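Long-range contacts in methyltransferase (PDB 1IXK), which probably methylates cytidine in tRNA at carbon 5 with S-adenosyl-L-methionine: residues 47-52 with 78-83; 71-76 with 103-108; 66-71 with 83-88. One frame throughout, in Å; residues are numbered along the deposited sequence.

Contact 1. Residues 47-52 with 78-83; sequences FRVNTL and EGFCLT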
loop_
_atom_site.group_PDB
_atom_site.type_symbol
_atom_site.label_atom_id
_atom_site.label_comp_id
_atom_site.label_asym_id
_atom_site.label_seq_id
_atom_site.Cartn_x
_atom_site.Cartn_y
_atom_site.Cartn_z
ATOM N N PHE A 47 3.629 14.152 0.903
ATOM C CA PHE A 47 4.850 13.954 0.136
ATOM C C PHE A 47 5.880 13.173 0.929
ATOM O O PHE A 47 5.831 13.118 2.154
ATOM C CB PHE A 47 5.433 15.308 -0.303
ATOM C CG PHE A 47 5.892 16.176 0.838
ATOM C CD1 PHE A 47 7.144 15.987 1.418
ATOM C CD2 PHE A 47 5.058 17.162 1.354
ATOM C CE1 PHE A 47 7.555 16.765 2.496
ATOM C CE2 PHE A 47 5.463 17.949 2.437
ATOM C CZ PHE A 47 6.712 17.750 3.009
ATOM N N ARG A 48 6.821 12.583 0.204
ATOM C CA ARG A 48 7.889 11.793 0.790
ATOM C C ARG A 48 9.213 12.443 0.423
ATOM O O ARG A 48 9.441 12.783 -0.732
ATOM C CB ARG A 48 7.839 10.377 0.221
ATOM C CG ARG A 48 8.983 9.469 0.628
ATOM C CD ARG A 48 8.980 8.225 -0.246
ATOM N NE ARG A 48 9.796 8.372 -1.447
ATOM C CZ ARG A 48 9.464 7.907 -2.648
ATOM N NH1 ARG A 48 10.285 8.081 -3.672
ATOM N NH2 ARG A 48 8.300 7.293 -2.838
ATOM N N VAL A 49 10.081 12.628 1.408
ATOM C CA VAL A 49 11.388 13.223 1.143
ATOM C C VAL A 49 12.264 12.170 0.466
ATOM O O VAL A 49 12.356 11.039 0.946
ATOM C CB VAL A 49 12.088 13.649 2.445
ATOM C CG1 VAL A 49 13.480 14.178 2.130
ATOM C CG2 VAL A 49 11.252 14.701 3.173
ATOM N N ASN A 50 12.900 12.537 -0.642
ATOM C CA ASN A 50 13.780 11.607 -1.336
ATOM C C ASN A 50 15.162 11.723 -0.707
ATOM O O ASN A 50 15.960 12.595 -1.064
ATOM C CB ASN A 50 13.844 11.926 -2.831
ATOM C CG ASN A 50 14.833 11.045 -3.568
ATOM O OD1 ASN A 50 15.243 9.999 -3.065
ATOM N ND2 ASN A 50 15.215 11.459 -4.768
ATOM N N THR A 51 15.435 10.834 0.241
ATOM C CA THR A 51 16.704 10.845 0.949
ATOM C C THR A 51 17.895 10.456 0.082
ATOM O O THR A 51 19.037 10.477 0.540
ATOM C CB THR A 51 16.638 9.952 2.193
ATOM O OG1 THR A 51 16.297 8.613 1.816
ATOM C CG2 THR A 51 15.585 10.492 3.151
ATOM N N LEU A 52 17.633 10.101 -1.172
ATOM C CA LEU A 52 18.718 9.767 -2.083
ATOM C C LEU A 52 19.359 11.084 -2.502
ATOM O O LEU A 52 20.512 11.114 -2.932
ATOM C CB LEU A 52 18.199 9.049 -3.330
ATOM C CG LEU A 52 17.861 7.558 -3.240
ATOM C CD1 LEU A 52 17.383 7.077 -4.592
ATOM C CD2 LEU A 52 19.090 6.769 -2.799
ATOM N N GLU A 78 10.030 9.650 6.494
ATOM C CA GLU A 78 10.236 10.554 5.363
ATOM C C GLU A 78 8.935 11.164 4.829
ATOM O O GLU A 78 8.967 12.005 3.931
ATOM C CB GLU A 78 10.921 9.814 4.204
ATOM C CG GLU A 78 12.320 9.248 4.479
ATOM C CD GLU A 78 12.315 7.949 5.268
ATOM O OE1 GLU A 78 11.260 7.282 5.346
ATOM O OE2 GLU A 78 13.384 7.584 5.801
ATOM N N GLY A 79 7.796 10.747 5.377
ATOM C CA GLY A 79 6.518 11.242 4.889
ATOM C C GLY A 79 5.845 12.337 5.699
ATOM O O GLY A 79 5.875 12.326 6.926
ATOM N N PHE A 80 5.220 13.276 4.996
ATOM C CA PHE A 80 4.526 14.392 5.628
ATOM C C PHE A 80 3.274 14.722 4.826
ATOM O O PHE A 80 3.240 14.514 3.613
ATOM C CB PHE A 80 5.438 15.626 5.645
ATOM C CG PHE A 80 6.723 15.421 6.387
ATOM C CD1 PHE A 80 6.819 15.737 7.737
ATOM C CD2 PHE A 80 7.840 14.899 5.737
ATOM C CE1 PHE A 80 8.012 15.538 8.431
ATOM C CE2 PHE A 80 9.034 14.694 6.421
ATOM C CZ PHE A 80 9.122 15.014 7.768
ATOM N N CYS A 81 2.247 15.229 5.502
ATOM C CA CYS A 81 1.023 15.621 4.822
ATOM C C CYS A 81 0.817 17.120 5.054
ATOM O O CYS A 81 0.916 17.619 6.178
ATOM C CB CYS A 81 -0.177 14.808 5.321
ATOM S SG CYS A 81 -0.113 13.031 4.868
ATOM N N LEU A 82 0.553 17.831 3.969
ATOM C CA LEU A 82 0.374 19.279 4.011
ATOM C C LEU A 82 -0.817 19.808 4.800
ATOM O O LEU A 82 -1.926 19.278 4.714
ATOM C CB LEU A 82 0.312 19.808 2.582
ATOM C CG LEU A 82 1.625 19.688 1.819
ATOM C CD1 LEU A 82 1.369 19.715 0.320
ATOM C CD2 LEU A 82 2.549 20.832 2.250
ATOM N N THR A 83 -0.565 20.864 5.572
ATOM C CA THR A 83 -1.589 21.530 6.367
ATOM C C THR A 83 -1.676 22.971 5.873
ATOM O O THR A 83 -2.666 23.663 6.106
ATOM C CB THR A 83 -1.247 21.518 7.868
ATOM O OG1 THR A 83 0.058 22.070 8.071
ATOM C CG2 THR A 83 -1.283 20.095 8.402
#
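Phe47 and Phe80 carry the apolar half of an antiparallel pairing between strands 47-49 and 79-82. Both side chains leave the same face of the sheet. The first torsion of Phe47 sets CG between its backbone N and carbonyl carbon (chi1 65°). Over one face of the ring beyond it lies Phe80 CB, in a CH-pi contact, 3.6 Å from Phe47 CZ. The two rings are near parallel, with planes at 28°, but slid so far apart that they barely overlap. Leu82 CD2 meets the Phe47 ring at its edge, 4.1 Å from CE2, and Val49 CG2 approaches Phe80 CE2 to 3.9 Å. Beside this packing, Phe47 N donates to Phe80 O over 2.8 Å, Phe80 N returns a bond to Phe47 O, and Val49 N binds Glu78 O. An alanine in place of Phe47 would probably open a gap beside Phe80 CB and take from Leu82 CD2 the ring edge it meets at Phe47 CE2. Contact is sparser toward the partly exposed Thr51, whose CG2 touches Glu78 CG at 3.7 Å; the Glu78 carboxylate itself turns to Tyr135. On the face bearing Arg48, the guanidinium bonds to Gln103 and to Gly131 and Ser134 of helix 131-139. Helix 56-65 packs on the phenylalanine face, where Phe70 of strand 69-73 meets both rings edge-to-face.

Contact 2. Residues 71-76 with 103-108; sequences KRVPWA and QEASSM
Trp75 NE1 donates to Ala105 O across 2.9 Å, a nearly straight bond (168° at the hydrogen) that ties a type I beta turn, Val73 to Ala76, to the first turn of helix 105-114. The turn follows the edge strand 69-73 of the N-terminal antiparallel sheet, so the contact packs the end of an outer strand and the turn after it against the start of a helix. The carbonyl oxygen lies in the indole plane, yet the N-H reaches it from above the carbonyl plane. Met108 N binds the same oxygen from the opposite face, and the atom is thus held by one side-chain and one backbone donor. CG of Trp75 stands between its backbone N and carbonyl carbon (chi1 51°), and the indole beyond it presents its edge to the helix, with CZ2 3.9 Å from Ala105 CB. Val73 spreads its two methyls over the helix: CG1 lies 4.1 Å from Ala105 CB, while CG2 meets the selenium of Met108, a selenomethionine, at 4.0 Å. Ala76 CB completes the patch against Met108 CB.

Farther out, Tyr109 stacks on the Trp75 ring, Tyr135 of helix 131-139 touches both Ala76 and Met108, and Cys46 touches Ala105 and Met108. What positions Val73 and Trp75 is the turn itself, closed by Ala76 N donating to Val73 O over 3.2 Å. Two nitrogens of Arg72 converge on that oxygen: NE and NH2 both reach Val73 O at 2.9 Å, and the oxygen lies a little out of the guanidinium plane.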
loop_
_atom_site.group_PDB
_atom_site.type_symbol
_atom_site.label_atom_id
_atom_site.label_comp_id
_atom_site.label_asym_id
_atom_site.label_seq_id
_atom_site.Cartn_x
_atom_site.Cartn_y
_atom_site.Cartn_z
ATOM N N LYS A 71 2.427 17.848 8.637
ATOM C CA LYS A 71 2.510 16.952 9.789
ATOM C C LYS A 71 3.128 15.630 9.341
ATOM O O LYS A 71 2.993 15.231 8.190
ATOM C CB LYS A 71 1.122 16.667 10.359
ATOM C CG LYS A 71 0.335 17.888 10.776
ATOM C CD LYS A 71 -1.050 17.478 11.252
ATOM C CE LYS A 71 -1.796 16.703 10.168
ATOM N NZ LYS A 71 -3.148 16.263 10.611
ATOM N N ARG A 72 3.788 14.947 10.262
ATOM C CA ARG A 72 4.424 13.678 9.934
ATOM C C ARG A 72 3.425 12.552 9.703
ATOM O O ARG A 72 2.348 12.529 10.293
ATOM C CB ARG A 72 5.372 13.267 11.062
ATOM C CG ARG A 72 6.847 13.397 10.727
ATOM C CD ARG A 72 7.272 12.406 9.648
ATOM N NE ARG A 72 6.947 11.025 10.008
ATOM C CZ ARG A 72 7.420 10.392 11.080
ATOM N NH1 ARG A 72 8.250 11.011 11.913
ATOM N NH2 ARG A 72 7.064 9.136 11.319
ATOM N N VAL A 73 3.777 11.628 8.814
ATOM C CA VAL A 73 2.933 10.467 8.594
ATOM C C VAL A 73 3.548 9.528 9.630
ATOM O O VAL A 73 4.743 9.236 9.585
ATOM C CB VAL A 73 3.071 9.886 7.160
ATOM C CG1 VAL A 73 2.615 10.917 6.131
ATOM C CG2 VAL A 73 4.506 9.472 6.888
ATOM N N PRO A 74 2.743 9.071 10.594
ATOM C CA PRO A 74 3.172 8.176 11.675
ATOM C C PRO A 74 4.065 6.994 11.297
ATOM O O PRO A 74 5.075 6.734 11.951
ATOM C CB PRO A 74 1.850 7.716 12.280
ATOM C CG PRO A 74 0.946 8.894 12.051
ATOM C CD PRO A 74 1.282 9.270 10.631
ATOM N N TRP A 75 3.692 6.293 10.236
ATOM C CA TRP A 75 4.412 5.105 9.799
ATOM C C TRP A 75 5.567 5.279 8.817
ATOM O O TRP A 75 6.120 4.289 8.337
ATOM C CB TRP A 75 3.394 4.108 9.231
ATOM C CG TRP A 75 2.468 4.705 8.199
ATOM C CD1 TRP A 75 2.715 4.855 6.865
ATOM C CD2 TRP A 75 1.159 5.246 8.426
ATOM N NE1 TRP A 75 1.641 5.447 6.247
ATOM C CE2 TRP A 75 0.667 5.690 7.180
ATOM C CE3 TRP A 75 0.345 5.380 9.562
ATOM C CZ2 TRP A 75 -0.593 6.280 7.037
ATOM C CZ3 TRP A 75 -0.912 5.968 9.419
ATOM C CH2 TRP A 75 -1.370 6.401 8.164
ATOM N N ALA A 76 5.940 6.520 8.517
ATOM C CA ALA A 76 7.037 6.770 7.581
ATOM C C ALA A 76 7.783 8.037 7.979
ATOM O O ALA A 76 7.238 9.140 7.894
ATOM C CB ALA A 76 6.488 6.904 6.169
ATOM N N GLN A 103 2.666 11.261 -3.018
ATOM C CA GLN A 103 1.923 10.010 -2.968
ATOM C C GLN A 103 1.092 9.986 -1.694
ATOM O O GLN A 103 1.366 10.721 -0.745
ATOM C CB GLN A 103 2.877 8.805 -2.999
ATOM C CG GLN A 103 3.828 8.717 -1.819
ATOM C CD GLN A 103 4.760 7.517 -1.904
ATOM O OE1 GLN A 103 5.848 7.531 -1.341
ATOM N NE2 GLN A 103 4.329 6.469 -2.602
ATOM N N GLU A 104 0.074 9.137 -1.676
ATOM C CA GLU A 104 -0.803 9.027 -0.519
ATOM C C GLU A 104 -0.049 8.496 0.691
ATOM O O GLU A 104 0.888 7.710 0.557
ATOM C CB GLU A 104 -1.971 8.097 -0.844
ATOM C CG GLU A 104 -2.862 8.597 -1.963
ATOM C CD GLU A 104 -3.929 7.590 -2.331
ATOM O OE1 GLU A 104 -4.618 7.100 -1.415
ATOM O OE2 GLU A 104 -4.079 7.290 -3.535
ATOM N N ALA A 105 -0.470 8.924 1.875
ATOM C CA ALA A 105 0.169 8.490 3.108
ATOM C C ALA A 105 0.159 6.968 3.220
ATOM O O ALA A 105 1.178 6.356 3.531
ATOM C CB ALA A 105 -0.539 9.102 4.311
ATOM N N SER A 106 -0.990 6.354 2.961
ATOM C CA SER A 106 -1.092 4.905 3.061
ATOM C C SER A 106 -0.104 4.171 2.158
ATOM O O SER A 106 0.433 3.130 2.543
ATOM C CB SER A 106 -2.525 4.444 2.748
ATOM O OG SER A 106 -2.881 4.730 1.406
ATOM N N SER A 107 0.152 4.711 0.968
ATOM C CA SER A 107 1.071 4.068 0.037
ATOM C C SER A 107 2.521 4.062 0.539
ATOM O O SER A 107 3.363 3.361 -0.009
ATOM C CB SER A 107 0.990 4.739 -1.346
ATOM O OG SER A 107 1.475 6.072 -1.304
HETATM N N MSE A 108 2.802 4.836 1.585
HETATM C CA MSE A 108 4.146 4.897 2.152
HETATM C C MSE A 108 4.401 3.745 3.126
HETATM O O MSE A 108 5.544 3.354 3.358
HETATM C CB MSE A 108 4.351 6.226 2.891
HETATM C CG MSE A 108 4.300 7.471 2.010
HETATM SE SE MSE A 108 4.624 9.010 2.949
HETATM C CE MSE A 108 3.852 10.215 1.870
#

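Contact 3. Residues 66-71 with 83-88; sequences KGFQFK and TREPFS
Gln69 O is gripped by two backbone donors, Thr83 N at 2.9 Å and Arg84 N at 3.2 Å. Both come from the same face of the carbonyl, well above its plane. The return bond, Gln69 N to Arg84 O, is more regular: it spans 3.0 Å and lies in the carbonyl plane, on a lone pair. Beside this core of backbone bonds the Gln69 and Arg84 side chains lie on one face of the sheet. The Arg84 chain leaves with CG anti to the backbone N (chi1 -173°) and stays extended as far as NE. Its aliphatic part passes Gln69 OE1, which comes within 3.3 Å of Arg84 CD, and its NH2 donates to Gly67 O at 2.9 Å, an acceptor lying in the guanidinium plane. Gly67 ends the preceding helix in a Schellman motif with positive phi; a CB there would collide with the carbonyl oxygen of Lys66 and crowd Pro86 CG, which accounts for the glycine.

Phe68 is the buried residue among otherwise more open neighbours. Pro86 CG sits over the centre of its ring, 3.9 Å above the plane, in a CH-pi contact. The edge of the same ring points at the face of Phe87, an edge-to-face pair with centroids 4.9 Å apart and planes at 63°. Glu85 CG borders another part of the Phe68 edge, while the Glu85 carboxylate turns away to Arg45 and Ile89 N. On the exposed flank, Thr83 CG2 rests against Lys71 CG at 3.6 Å. Thr83 and Arg84 together facing the single Gln69 form a classic beta bulge, placed where the antiparallel pairing gives way to loop.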
loop_
_atom_site.group_PDB
_atom_site.type_symbol
_atom_site.label_atom_id
_atom_site.label_comp_id
_atom_site.label_asym_id
_atom_site.label_seq_id
_atom_site.Cartn_x
_atom_site.Cartn_y
_atom_site.Cartn_z
ATOM N N LYS A 66 9.525 28.446 2.738
ATOM C CA LYS A 66 8.698 28.917 1.632
ATOM C C LYS A 66 7.223 29.090 1.985
ATOM O O LYS A 66 6.428 29.519 1.150
ATOM C CB LYS A 66 8.831 27.972 0.437
ATOM C CG LYS A 66 10.248 27.854 -0.091
ATOM C CD LYS A 66 10.288 27.086 -1.400
ATOM C CE LYS A 66 11.706 27.006 -1.937
ATOM N NZ LYS A 66 11.725 26.519 -3.335
ATOM N N GLY A 67 6.854 28.753 3.216
ATOM C CA GLY A 67 5.472 28.912 3.628
ATOM C C GLY A 67 4.671 27.631 3.792
ATOM O O GLY A 67 3.528 27.669 4.242
ATOM N N PHE A 68 5.252 26.497 3.422
ATOM C CA PHE A 68 4.544 25.229 3.565
ATOM C C PHE A 68 4.600 24.725 5.001
ATOM O O PHE A 68 5.596 24.916 5.696
ATOM C CB PHE A 68 5.146 24.165 2.643
ATOM C CG PHE A 68 5.020 24.481 1.181
ATOM C CD1 PHE A 68 5.940 25.312 0.552
ATOM C CD2 PHE A 68 3.972 23.956 0.433
ATOM C CE1 PHE A 68 5.819 25.614 -0.802
ATOM C CE2 PHE A 68 3.842 24.251 -0.921
ATOM C CZ PHE A 68 4.766 25.082 -1.538
ATOM N N GLN A 69 3.516 24.100 5.448
ATOM C CA GLN A 69 3.458 23.523 6.786
ATOM C C GLN A 69 2.911 22.113 6.599
ATOM O O GLN A 69 2.112 21.866 5.697
ATOM C CB GLN A 69 2.556 24.353 7.703
ATOM C CG GLN A 69 3.024 25.797 7.850
ATOM C CD GLN A 69 2.190 26.598 8.835
ATOM O OE1 GLN A 69 0.961 26.541 8.815
ATOM N NE2 GLN A 69 2.857 27.361 9.692
ATOM N N PHE A 70 3.349 21.184 7.440
ATOM C CA PHE A 70 2.920 19.799 7.299
ATOM C C PHE A 70 3.108 18.989 8.572
ATOM O O PHE A 70 3.858 19.386 9.464
ATOM C CB PHE A 70 3.708 19.142 6.165
ATOM C CG PHE A 70 5.111 19.671 6.018
ATOM C CD1 PHE A 70 5.380 20.733 5.155
ATOM C CD2 PHE A 70 6.153 19.145 6.776
ATOM C CE1 PHE A 70 6.668 21.265 5.049
ATOM C CE2 PHE A 70 7.449 19.670 6.679
ATOM C CZ PHE A 70 7.702 20.733 5.813
ATOM N N LYS A 71 2.427 17.848 8.637
ATOM C CA LYS A 71 2.510 16.952 9.789
ATOM C C LYS A 71 3.128 15.630 9.341
ATOM O O LYS A 71 2.993 15.231 8.190
ATOM C CB LYS A 71 1.122 16.667 10.359
ATOM C CG LYS A 71 0.335 17.888 10.776
ATOM C CD LYS A 71 -1.050 17.478 11.252
ATOM C CE LYS A 71 -1.796 16.703 10.168
ATOM N NZ LYS A 71 -3.148 16.263 10.611
ATOM N N THR A 83 -0.565 20.864 5.572
ATOM C CA THR A 83 -1.589 21.530 6.367
ATOM C C THR A 83 -1.676 22.971 5.873
ATOM O O THR A 83 -2.666 23.663 6.106
ATOM C CB THR A 83 -1.247 21.518 7.868
ATOM O OG1 THR A 83 0.058 22.070 8.071
ATOM C CG2 THR A 83 -1.283 20.095 8.402
ATOM N N ARG A 84 -0.622 23.414 5.196
ATOM C CA ARG A 84 -0.579 24.754 4.616
ATOM C C ARG A 84 0.204 24.666 3.319
ATOM O O ARG A 84 1.408 24.414 3.317
ATOM C CB ARG A 84 0.105 25.763 5.542
ATOM C CG ARG A 84 0.013 27.215 5.033
ATOM C CD ARG A 84 0.599 28.202 6.038
ATOM N NE ARG A 84 0.198 29.587 5.782
ATOM C CZ ARG A 84 0.724 30.377 4.848
ATOM N NH1 ARG A 84 0.275 31.621 4.707
ATOM N NH2 ARG A 84 1.702 29.940 4.064
ATOM N N GLU A 85 -0.492 24.859 2.211
ATOM C CA GLU A 85 0.142 24.800 0.910
ATOM C C GLU A 85 -0.061 26.153 0.262
ATOM O O GLU A 85 -0.983 26.325 -0.543
ATOM C CB GLU A 85 -0.511 23.717 0.054
ATOM C CG GLU A 85 0.343 23.238 -1.098
ATOM C CD GLU A 85 -0.318 22.113 -1.871
ATOM O OE1 GLU A 85 -1.332 21.571 -1.382
ATOM O OE2 GLU A 85 0.180 21.766 -2.962
ATOM N N PRO A 86 0.796 27.135 0.601
ATOM C CA PRO A 86 0.615 28.446 -0.014
ATOM C C PRO A 86 0.319 28.260 -1.485
ATOM O O PRO A 86 -0.812 28.528 -1.918
ATOM C CB PRO A 86 1.949 29.158 0.250
ATOM C CG PRO A 86 2.907 28.062 0.472
ATOM C CD PRO A 86 2.102 27.072 1.272
ATOM N N PHE A 87 1.314 27.804 -2.250
ATOM C CA PHE A 87 1.116 27.569 -3.682
ATOM C C PHE A 87 1.342 26.083 -3.925
ATOM O O PHE A 87 1.799 25.376 -3.029
ATOM C CB PHE A 87 2.088 28.405 -4.540
ATOM C CG PHE A 87 3.546 28.239 -4.172
ATOM C CD1 PHE A 87 4.043 28.759 -2.978
ATOM C CD2 PHE A 87 4.423 27.566 -5.021
ATOM C CE1 PHE A 87 5.390 28.614 -2.638
ATOM C CE2 PHE A 87 5.768 27.416 -4.691
ATOM C CZ PHE A 87 6.253 27.939 -3.497
ATOM N N SER A 88 1.021 25.612 -5.127
ATOM C CA SER A 88 1.172 24.199 -5.478
ATOM C C SER A 88 2.542 23.635 -5.137
ATOM O O SER A 88 3.565 24.156 -5.578
ATOM C CB SER A 88 0.897 23.996 -6.966
ATOM O OG SER A 88 1.015 22.626 -7.308
#

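How the contacts relate
The three contacts illustrate how one small antiparallel sheet is packed within itself, against a helix and against a surface loop. Contacts 1 and 2, with centres about 8 Å apart, join directly: Cys81 N reaches Lys71 O at 2.8 Å, and the bond from Arg48 to Gln103 runs from one to the other. Contact 3 shares Thr83 with contact 1 and Lys71 with contact 2, carrying strand 69-73 outward to the surface, about 16 Å from contact 2 between centres, and away from the predicted cofactor and catalytic residues. Contacts 1 and 2 lie nearer. The Arg48 side chain lies about 4 Å from Gly131, predicted to bind S-adenosyl-L-methionine, and that of Ser106 about 5 Å from Cys247, the predicted nucleophile, here disulfide-bonded to Cys197.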